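Local coordinates for spore germination protein B3 (Bacillus subtilis subsp. subtilis, PDB 3N54) that takes part, as a lipoprotein of the GerABKC family, in the germination response of spores to the mixture of L-asparagine, glucose, fructose and potassium ions, at residues Asn242-Phe247 and Phe329-Phe334; Phe247-Lys252 and Phe334-Ser339. All coordinates share one frame; numbering follows the deposited sequence.

Contact 1: residues Asn242-Phe247 and Phe329-Phe334; sequences NGKPVF and FSETDF
Glu331 is the first residue of 329-334 to meet 242-247, where a parallel strand pair begins: helix 325-331 gives way to strand 333-342, which lines up beside strand 245-258 in the mixed sheet of the C-terminal region. The Glu331 carboxylate reaches Lys244 through the aliphatic part of the lysine, OE2 lying 3.4 Å from CD. The ammonium end is farther off, NZ of Lys244 standing 4.7 Å from OE2 of Glu331, a distance at which the opposite charges probably still attract without forming a salt bridge. Thr332 lies just before the strand. Its OG1 hydrogen-bonds back to the carbonyl of Ile328, while OG1 also packs against CG and CD of Pro245, the two side chains crossing at about a right angle. The methyl CG2 of Thr332, anti to the backbone N, lies against Pro245 O and at the edge of the Phe247 ring, in its plane, 3.4 Å from CD2. Asp333 opens the ladder. Its N gives a weak bond to Pro245 O at 3.3 Å, and its O receives a firmer one of 2.9 Å from Phe247 N, so that its backbone bridges the residues flanking Val246. The Asp333 and Val246 side chains share one face of the sheet. Phe334 and Phe247 project together from the other, lying side by side; their planes are only 12° apart but slid, with centroids 5.5 Å apart and little overlap. Both have CG beside the backbone N, which turns the two side chains the same way; the closest touch lies near the backbone, CB of Phe247 to CD2 of Phe334 at 3.6 Å.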
ATOM      1  N   ASN A 242      30.750  11.776  -0.274  1.00118.88           N
ATOM      2  CA  ASN A 242      31.195  11.851  -1.668  1.00122.41           C
ATOM      3  C   ASN A 242      31.006  10.471  -2.276  1.00120.19           C
ATOM      4  O   ASN A 242      31.534   9.482  -1.765  1.00120.89           O
ATOM      5  CB  ASN A 242      32.661  12.267  -1.781  1.00129.85           C
ATOM      6  CG  ASN A 242      32.884  13.749  -1.511  1.00133.78           C
ATOM      7  OD1 ASN A 242      33.361  14.481  -2.382  1.00138.65           O
ATOM      8  ND2 ASN A 242      32.544  14.194  -0.306  1.00132.71           N
ATOM      9  N   GLY A 243      30.243  10.405  -3.362  1.00117.88           N
ATOM     10  CA  GLY A 243      29.892   9.134  -3.986  1.00115.56           C
ATOM     11  C   GLY A 243      28.569   8.613  -3.451  1.00108.83           C
ATOM     12  O   GLY A 243      27.859   7.892  -4.152  1.00106.48           O
ATOM     13  N   LYS A 244      28.247   8.975  -2.208  1.00106.13           N
ATOM     14  CA  LYS A 244      27.000   8.585  -1.559  1.00100.10           C
ATOM     15  C   LYS A 244      26.184   9.852  -1.298  1.00 97.66           C
ATOM     16  O   LYS A 244      26.760  10.921  -1.091  1.00100.67           O
ATOM     17  CB  LYS A 244      27.269   7.870  -0.228  1.00 99.32           C
ATOM     18  CG  LYS A 244      28.565   7.052  -0.165  1.00104.33           C
ATOM     19  CD  LYS A 244      28.588   5.879  -1.140  1.00105.72           C
ATOM     20  CE  LYS A 244      30.019   5.388  -1.383  1.00112.04           C
ATOM     21  NZ  LYS A 244      30.779   5.115  -0.121  1.00114.30           N
ATOM     22  N   PRO A 245      24.844   9.747  -1.306  1.00 92.37           N
ATOM     23  CA  PRO A 245      24.030  10.927  -1.017  1.00 90.51           C
ATOM     24  C   PRO A 245      23.781  11.141   0.476  1.00 88.08           C
ATOM     25  O   PRO A 245      23.790  10.183   1.249  1.00 86.22           O
ATOM     26  CB  PRO A 245      22.699  10.630  -1.728  1.00 86.97           C
ATOM     27  CG  PRO A 245      22.787   9.211  -2.237  1.00 86.40           C
ATOM     28  CD  PRO A 245      24.010   8.587  -1.652  1.00 88.98           C
ATOM     29  N   VAL A 246      23.575  12.396   0.864  1.00 88.35           N
ATOM     30  CA  VAL A 246      23.205  12.750   2.229  1.00 86.29           C
ATOM     31  C   VAL A 246      21.960  13.631   2.163  1.00 83.98           C
ATOM     32  O   VAL A 246      22.020  14.760   1.675  1.00 86.75           O
ATOM     33  CB  VAL A 246      24.328  13.500   2.967  1.00 90.59           C
ATOM     34  CG1 VAL A 246      23.854  13.947   4.345  1.00 88.85           C
ATOM     35  CG2 VAL A 246      25.570  12.625   3.088  1.00 92.97           C
ATOM     36  N   PHE A 247      20.835  13.107   2.642  1.00 79.11           N
ATOM     37  CA  PHE A 247      19.571  13.837   2.624  1.00 77.03           C
ATOM     38  C   PHE A 247      19.417  14.732   3.842  1.00 77.17           C
ATOM     39  O   PHE A 247      19.370  14.244   4.966  1.00 75.47           O
ATOM     40  CB  PHE A 247      18.380  12.870   2.571  1.00 72.76           C
ATOM     41  CG  PHE A 247      18.091  12.326   1.200  1.00 72.71           C
ATOM     42  CD1 PHE A 247      17.286  13.029   0.319  1.00 73.46           C
ATOM     43  CD2 PHE A 247      18.605  11.105   0.799  1.00 72.86           C
ATOM     44  CE1 PHE A 247      17.010  12.530  -0.948  1.00 73.31           C
ATOM     45  CE2 PHE A 247      18.333  10.598  -0.466  1.00 72.78           C
ATOM     46  CZ  PHE A 247      17.536  11.312  -1.340  1.00 72.79           C
ATOM     47  N   PHE A 329      20.474   3.919  -1.842  1.00 61.08           N
ATOM     48  CA  PHE A 329      19.551   4.295  -0.769  1.00 60.54           C
ATOM     49  C   PHE A 329      19.966   3.663   0.562  1.00 60.82           C
ATOM     50  O   PHE A 329      19.945   4.323   1.596  1.00 60.69           O
ATOM     51  CB  PHE A 329      18.115   3.892  -1.130  1.00 60.15           C
ATOM     52  CG  PHE A 329      17.128   4.081  -0.011  1.00 57.68           C
ATOM     53  CD1 PHE A 329      16.772   5.352   0.409  1.00 55.99           C
ATOM     54  CD2 PHE A 329      16.549   2.989   0.613  1.00 55.82           C
ATOM     55  CE1 PHE A 329      15.859   5.529   1.432  1.00 55.55           C
ATOM     56  CE2 PHE A 329      15.632   3.157   1.636  1.00 54.77           C
ATOM     57  CZ  PHE A 329      15.288   4.427   2.046  1.00 54.73           C
ATOM     58  N   SER A 330      20.340   2.388   0.520  1.00 61.29           N
ATOM     59  CA  SER A 330      20.788   1.667   1.710  1.00 62.06           C
ATOM     60  C   SER A 330      22.033   2.288   2.355  1.00 62.60           C
ATOM     61  O   SER A 330      22.190   2.236   3.573  1.00 62.88           O
ATOM     62  CB  SER A 330      21.072   0.205   1.370  1.00 61.98           C
ATOM     63  OG  SER A 330      19.875  -0.475   1.050  1.00 62.41           O
ATOM     64  N   GLU A 331      22.902   2.871   1.530  1.00 63.19           N
ATOM     65  CA  GLU A 331      24.138   3.503   1.991  1.00 63.63           C
ATOM     66  C   GLU A 331      23.959   4.984   2.308  1.00 63.62           C
ATOM     67  O   GLU A 331      24.897   5.636   2.765  1.00 63.90           O
ATOM     68  CB  GLU A 331      25.214   3.383   0.912  1.00 63.88           C
ATOM     69  CG  GLU A 331      25.529   1.957   0.467  1.00 65.20           C
ATOM     70  CD  GLU A 331      26.333   1.905  -0.832  1.00 67.13           C
ATOM     71  OE1 GLU A 331      26.543   0.786  -1.354  1.00 68.38           O
ATOM     72  OE2 GLU A 331      26.746   2.978  -1.338  1.00 68.33           O
ATOM     73  N   THR A 332      22.770   5.520   2.060  1.00 63.48           N
ATOM     74  CA  THR A 332      22.526   6.947   2.232  1.00 63.51           C
ATOM     75  C   THR A 332      22.409   7.341   3.704  1.00 63.66           C
ATOM     76  O   THR A 332      21.919   6.568   4.524  1.00 63.60           O
ATOM     77  CB  THR A 332      21.248   7.369   1.468  1.00 63.48           C
ATOM     78  OG1 THR A 332      21.397   7.044   0.079  1.00 63.58           O
ATOM     79  CG2 THR A 332      20.988   8.854   1.610  1.00 63.02           C
ATOM     80  N   ASP A 333      22.872   8.548   4.024  1.00 63.86           N
ATOM     81  CA  ASP A 333      22.785   9.096   5.374  1.00 64.16           C
ATOM     82  C   ASP A 333      21.714  10.173   5.419  1.00 63.96           C
ATOM     83  O   ASP A 333      21.466  10.853   4.424  1.00 63.98           O
ATOM     84  CB  ASP A 333      24.128   9.691   5.813  1.00 64.48           C
ATOM     85  CG  ASP A 333      25.230   8.649   5.911  1.00 65.45           C
ATOM     86  OD1 ASP A 333      26.121   8.814   6.770  1.00 67.74           O
ATOM     87  OD2 ASP A 333      25.210   7.664   5.139  1.00 66.89           O
ATOM     88  N   PHE A 334      21.092  10.331   6.580  1.00 63.82           N
ATOM     89  CA  PHE A 334      20.034  11.312   6.762  1.00 63.79           C
ATOM     90  C   PHE A 334      20.345  12.223   7.937  1.00 64.06           C
ATOM     91  O   PHE A 334      20.808  11.765   8.983  1.00 64.09           O
ATOM     92  CB  PHE A 334      18.690  10.608   6.983  1.00 63.73           C
ATOM     93  CG  PHE A 334      18.237   9.791   5.807  1.00 62.89           C
ATOM     94  CD1 PHE A 334      18.699   8.499   5.627  1.00 62.39           C
ATOM     95  CD2 PHE A 334      17.359  10.323   4.871  1.00 62.88           C
ATOM     96  CE1 PHE A 334      18.294   7.744   4.532  1.00 62.79           C
ATOM     97  CE2 PHE A 334      16.948   9.579   3.773  1.00 62.52           C
ATOM     98  CZ  PHE A 334      17.417   8.287   3.602  1.00 62.55           C
TER

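Contact 2: residues Phe247-Lys252 and Phe334-Ser339; sequences FHISVK and FKYDIS
Phe247-Lys252 and Phe334-Ser339 run parallel in one-to-one register, their axes 10° apart and 4.7 Å at closest approach. Five backbone bonds zigzag between them: Phe247, Ile249 and Val251 on one strand exchange bonds with Lys335, Asp337 and Ser339 on the other. The straightest, Lys335 N to Phe247 O, has an N-H...O angle of 171°; in Val251 N to Asp337 O, at 2.8 Å, the donor is tilted 27° from the carbonyl plane. Phe247, Ile249, Val251, Phe334, Tyr336 and Ile338 form the apolar face. Ile249 joins two aromatic rings there: its CD1 lies 4.2 Å from CD2 of Phe334, at that ring's edge, and equally far from CE1 of Tyr336. Farther on, CB of Val251 meets CG2 of Ile338 at 4.2 Å. An alanine in place of Phe334 would probably leave a gap beside CB and CD2 of Phe247 and deprive CD1 of Ile249 of one of its aromatic neighbours. On the polar face His248 and Lys335 extend side by side; CG of Lys335 lies over one face of the imidazole, 4.3 Å above its plane and displaced toward the rim. Beyond CG the chain turns away from 247-252, and NZ of Lys335 stands 6.5 Å from NE2 of His248, with no contact between them. Strand 223-240 flanks 247-252 on its other edge, bonding to His248, Ser250 and Lys252. Helix 271-299 packs on Phe334 and Tyr336, helix 198-208 on Ile249, Val251 and Tyr336, and helix 306-313 on Phe247.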
ATOM      1  N   PHE A 247      20.835  13.107   2.642  1.00 79.11           N
ATOM      2  CA  PHE A 247      19.571  13.837   2.624  1.00 77.03           C
ATOM      3  C   PHE A 247      19.417  14.732   3.842  1.00 77.17           C
ATOM      4  O   PHE A 247      19.370  14.244   4.966  1.00 75.47           O
ATOM      5  CB  PHE A 247      18.380  12.870   2.571  1.00 72.76           C
ATOM      6  CG  PHE A 247      18.091  12.326   1.200  1.00 72.71           C
ATOM      7  CD1 PHE A 247      17.286  13.029   0.319  1.00 73.46           C
ATOM      8  CD2 PHE A 247      18.605  11.105   0.799  1.00 72.86           C
ATOM      9  CE1 PHE A 247      17.010  12.530  -0.948  1.00 73.31           C
ATOM     10  CE2 PHE A 247      18.333  10.598  -0.466  1.00 72.78           C
ATOM     11  CZ  PHE A 247      17.536  11.312  -1.340  1.00 72.79           C
ATOM     12  N   HIS A 248      19.348  16.040   3.613  1.00 79.60           N
ATOM     13  CA  HIS A 248      19.042  16.995   4.671  1.00 80.32           C
ATOM     14  C   HIS A 248      17.542  17.232   4.635  1.00 77.44           C
ATOM     15  O   HIS A 248      17.030  17.870   3.712  1.00 78.84           O
ATOM     16  CB  HIS A 248      19.787  18.316   4.483  1.00 85.68           C
ATOM     17  CG  HIS A 248      21.239  18.247   4.828  1.00 88.93           C
ATOM     18  ND1 HIS A 248      22.184  17.716   3.976  1.00 90.64           N
ATOM     19  CD2 HIS A 248      21.913  18.660   5.927  1.00 91.41           C
ATOM     20  CE1 HIS A 248      23.375  17.799   4.539  1.00 94.17           C
ATOM     21  NE2 HIS A 248      23.238  18.368   5.724  1.00 94.64           N
ATOM     22  N   ILE A 249      16.843  16.705   5.631  1.00 73.77           N
ATOM     23  CA  ILE A 249      15.399  16.825   5.707  1.00 71.24           C
ATOM     24  C   ILE A 249      15.014  17.792   6.814  1.00 72.60           C
ATOM     25  O   ILE A 249      15.439  17.641   7.961  1.00 72.38           O
ATOM     26  CB  ILE A 249      14.742  15.462   5.969  1.00 66.73           C
ATOM     27  CG1 ILE A 249      15.076  14.495   4.828  1.00 65.59           C
ATOM     28  CG2 ILE A 249      13.235  15.622   6.136  1.00 65.03           C
ATOM     29  CD1 ILE A 249      14.337  13.171   4.894  1.00 61.79           C
ATOM     30  N   SER A 250      14.210  18.783   6.455  1.00 74.25           N
ATOM     31  CA  SER A 250      13.726  19.781   7.386  1.00 76.52           C
ATOM     32  C   SER A 250      12.234  19.578   7.560  1.00 74.08           C
ATOM     33  O   SER A 250      11.511  19.466   6.576  1.00 73.81           O
ATOM     34  CB  SER A 250      14.011  21.184   6.852  1.00 81.84           C
ATOM     35  OG  SER A 250      13.613  22.176   7.780  1.00 85.01           O
ATOM     36  N   VAL A 251      11.776  19.510   8.805  1.00 73.09           N
ATOM     37  CA  VAL A 251      10.360  19.338   9.102  1.00 71.19           C
ATOM     38  C   VAL A 251       9.893  20.486   9.985  1.00 74.56           C
ATOM     39  O   VAL A 251      10.438  20.710  11.066  1.00 75.65           O
ATOM     40  CB  VAL A 251      10.077  17.987   9.814  1.00 66.97           C
ATOM     41  CG1 VAL A 251       8.614  17.880  10.211  1.00 65.58           C
ATOM     42  CG2 VAL A 251      10.472  16.818   8.926  1.00 63.46           C
ATOM     43  N   LYS A 252       8.900  21.225   9.504  1.00 76.68           N
ATOM     44  CA  LYS A 252       8.287  22.304  10.261  1.00 80.38           C
ATOM     45  C   LYS A 252       6.817  21.964  10.443  1.00 78.85           C
ATOM     46  O   LYS A 252       6.090  21.806   9.464  1.00 78.30           O
ATOM     47  CB  LYS A 252       8.456  23.643   9.542  1.00 85.67           C
ATOM     48  CG  LYS A 252       9.889  24.159   9.533  1.00 88.67           C
ATOM     49  CD  LYS A 252       9.980  25.565   8.945  1.00 95.27           C
ATOM     50  CE  LYS A 252      11.370  26.160   9.134  1.00 99.14           C
ATOM     51  NZ  LYS A 252      11.444  27.583   8.688  1.00106.19           N
ATOM     52  N   PHE A 334      21.092  10.331   6.580  1.00 63.82           N
ATOM     53  CA  PHE A 334      20.034  11.312   6.762  1.00 63.79           C
ATOM     54  C   PHE A 334      20.345  12.223   7.937  1.00 64.06           C
ATOM     55  O   PHE A 334      20.808  11.765   8.983  1.00 64.09           O
ATOM     56  CB  PHE A 334      18.690  10.608   6.983  1.00 63.73           C
ATOM     57  CG  PHE A 334      18.237   9.791   5.807  1.00 62.89           C
ATOM     58  CD1 PHE A 334      18.699   8.499   5.627  1.00 62.39           C
ATOM     59  CD2 PHE A 334      17.359  10.323   4.871  1.00 62.88           C
ATOM     60  CE1 PHE A 334      18.294   7.744   4.532  1.00 62.79           C
ATOM     61  CE2 PHE A 334      16.948   9.579   3.773  1.00 62.52           C
ATOM     62  CZ  PHE A 334      17.417   8.287   3.602  1.00 62.55           C
ATOM     63  N   LYS A 335      20.094  13.513   7.744  1.00 64.27           N
ATOM     64  CA  LYS A 335      20.274  14.517   8.773  1.00 64.62           C
ATOM     65  C   LYS A 335      18.953  15.256   8.883  1.00 64.53           C
ATOM     66  O   LYS A 335      18.482  15.839   7.907  1.00 64.88           O
ATOM     67  CB  LYS A 335      21.396  15.486   8.399  1.00 64.90           C
ATOM     68  CG  LYS A 335      22.765  14.833   8.205  1.00 66.05           C
ATOM     69  CD  LYS A 335      23.343  14.318   9.517  1.00 67.63           C
ATOM     70  CE  LYS A 335      24.763  13.794   9.335  1.00 68.65           C
ATOM     71  NZ  LYS A 335      24.814  12.617   8.418  1.00 69.70           N
ATOM     72  N   TYR A 336      18.355  15.229  10.066  1.00 64.40           N
ATOM     73  CA  TYR A 336      17.033  15.800  10.265  1.00 64.32           C
ATOM     74  C   TYR A 336      17.094  17.113  11.027  1.00 64.93           C
ATOM     75  O   TYR A 336      17.931  17.292  11.906  1.00 65.24           O
ATOM     76  CB  TYR A 336      16.143  14.806  11.017  1.00 63.97           C
ATOM     77  CG  TYR A 336      16.084  13.443  10.366  1.00 62.40           C
ATOM     78  CD1 TYR A 336      15.101  13.137   9.430  1.00 60.99           C
ATOM     79  CD2 TYR A 336      17.022  12.465  10.672  1.00 60.99           C
ATOM     80  CE1 TYR A 336      15.050  11.887   8.821  1.00 59.79           C
ATOM     81  CE2 TYR A 336      16.976  11.215  10.069  1.00 60.30           C
ATOM     82  CZ  TYR A 336      15.988  10.932   9.145  1.00 59.43           C
ATOM     83  OH  TYR A 336      15.945   9.694   8.549  1.00 58.40           O
ATOM     84  N   ASP A 337      16.206  18.032  10.667  1.00 65.49           N
ATOM     85  CA  ASP A 337      16.044  19.285  11.379  1.00 65.97           C
ATOM     86  C   ASP A 337      14.550  19.431  11.617  1.00 66.18           C
ATOM     87  O   ASP A 337      13.808  19.873  10.741  1.00 66.37           O
ATOM     88  CB  ASP A 337      16.617  20.454  10.575  1.00 66.22           C
ATOM     89  CG  ASP A 337      16.559  21.778  11.331  1.00 66.91           C
ATOM     90  OD1 ASP A 337      17.424  22.640  11.068  1.00 68.82           O
ATOM     91  OD2 ASP A 337      15.665  21.965  12.186  1.00 66.91           O
ATOM     92  N   ILE A 338      14.112  19.041  12.806  1.00 66.44           N
ATOM     93  CA  ILE A 338      12.695  19.019  13.125  1.00 66.70           C
ATOM     94  C   ILE A 338      12.352  20.163  14.066  1.00 67.32           C
ATOM     95  O   ILE A 338      12.980  20.323  15.109  1.00 67.51           O
ATOM     96  CB  ILE A 338      12.302  17.665  13.746  1.00 66.50           C
ATOM     97  CG1 ILE A 338      12.762  16.522  12.833  1.00 66.30           C
ATOM     98  CG2 ILE A 338      10.810  17.602  13.975  1.00 65.90           C
ATOM     99  CD1 ILE A 338      12.373  15.148  13.312  1.00 66.73           C
ATOM    100  N   SER A 339      11.354  20.955  13.687  1.00 68.07           N
ATOM    101  CA  SER A 339      10.931  22.106  14.468  1.00 68.73           C
ATOM    102  C   SER A 339       9.421  22.100  14.657  1.00 69.26           C
ATOM    103  O   SER A 339       8.663  22.222  13.696  1.00 69.24           O
ATOM    104  CB  SER A 339      11.374  23.400  13.780  1.00 68.84           C
ATOM    105  OG  SER A 339      10.990  24.536  14.536  1.00 69.27           O
TER

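In the fold
Contacts 1 and 2 are successive lengths of one parallel pairing between strands 245-258 and 333-342, the latter the outermost strand of its four-stranded sheet within the chain. They share Phe247 and Phe334, and their centres lie 14 Å apart. Both are partly buried: exposed side chains share the Asp333 face with buried Val246; the Phe247 face has none. Contact 1 is the start, where a helix end and a loop converge and only two backbone bonds form, one weak; its chemistry mixes a threonine-aromatic fit with a loose lysine-glutamate pair. Contact 2 is regular ladder, with five backbone bonds and an apolar face beneath helices. CG1 of Val246 and CG of Lys335 link the two on the opposite, more polar face.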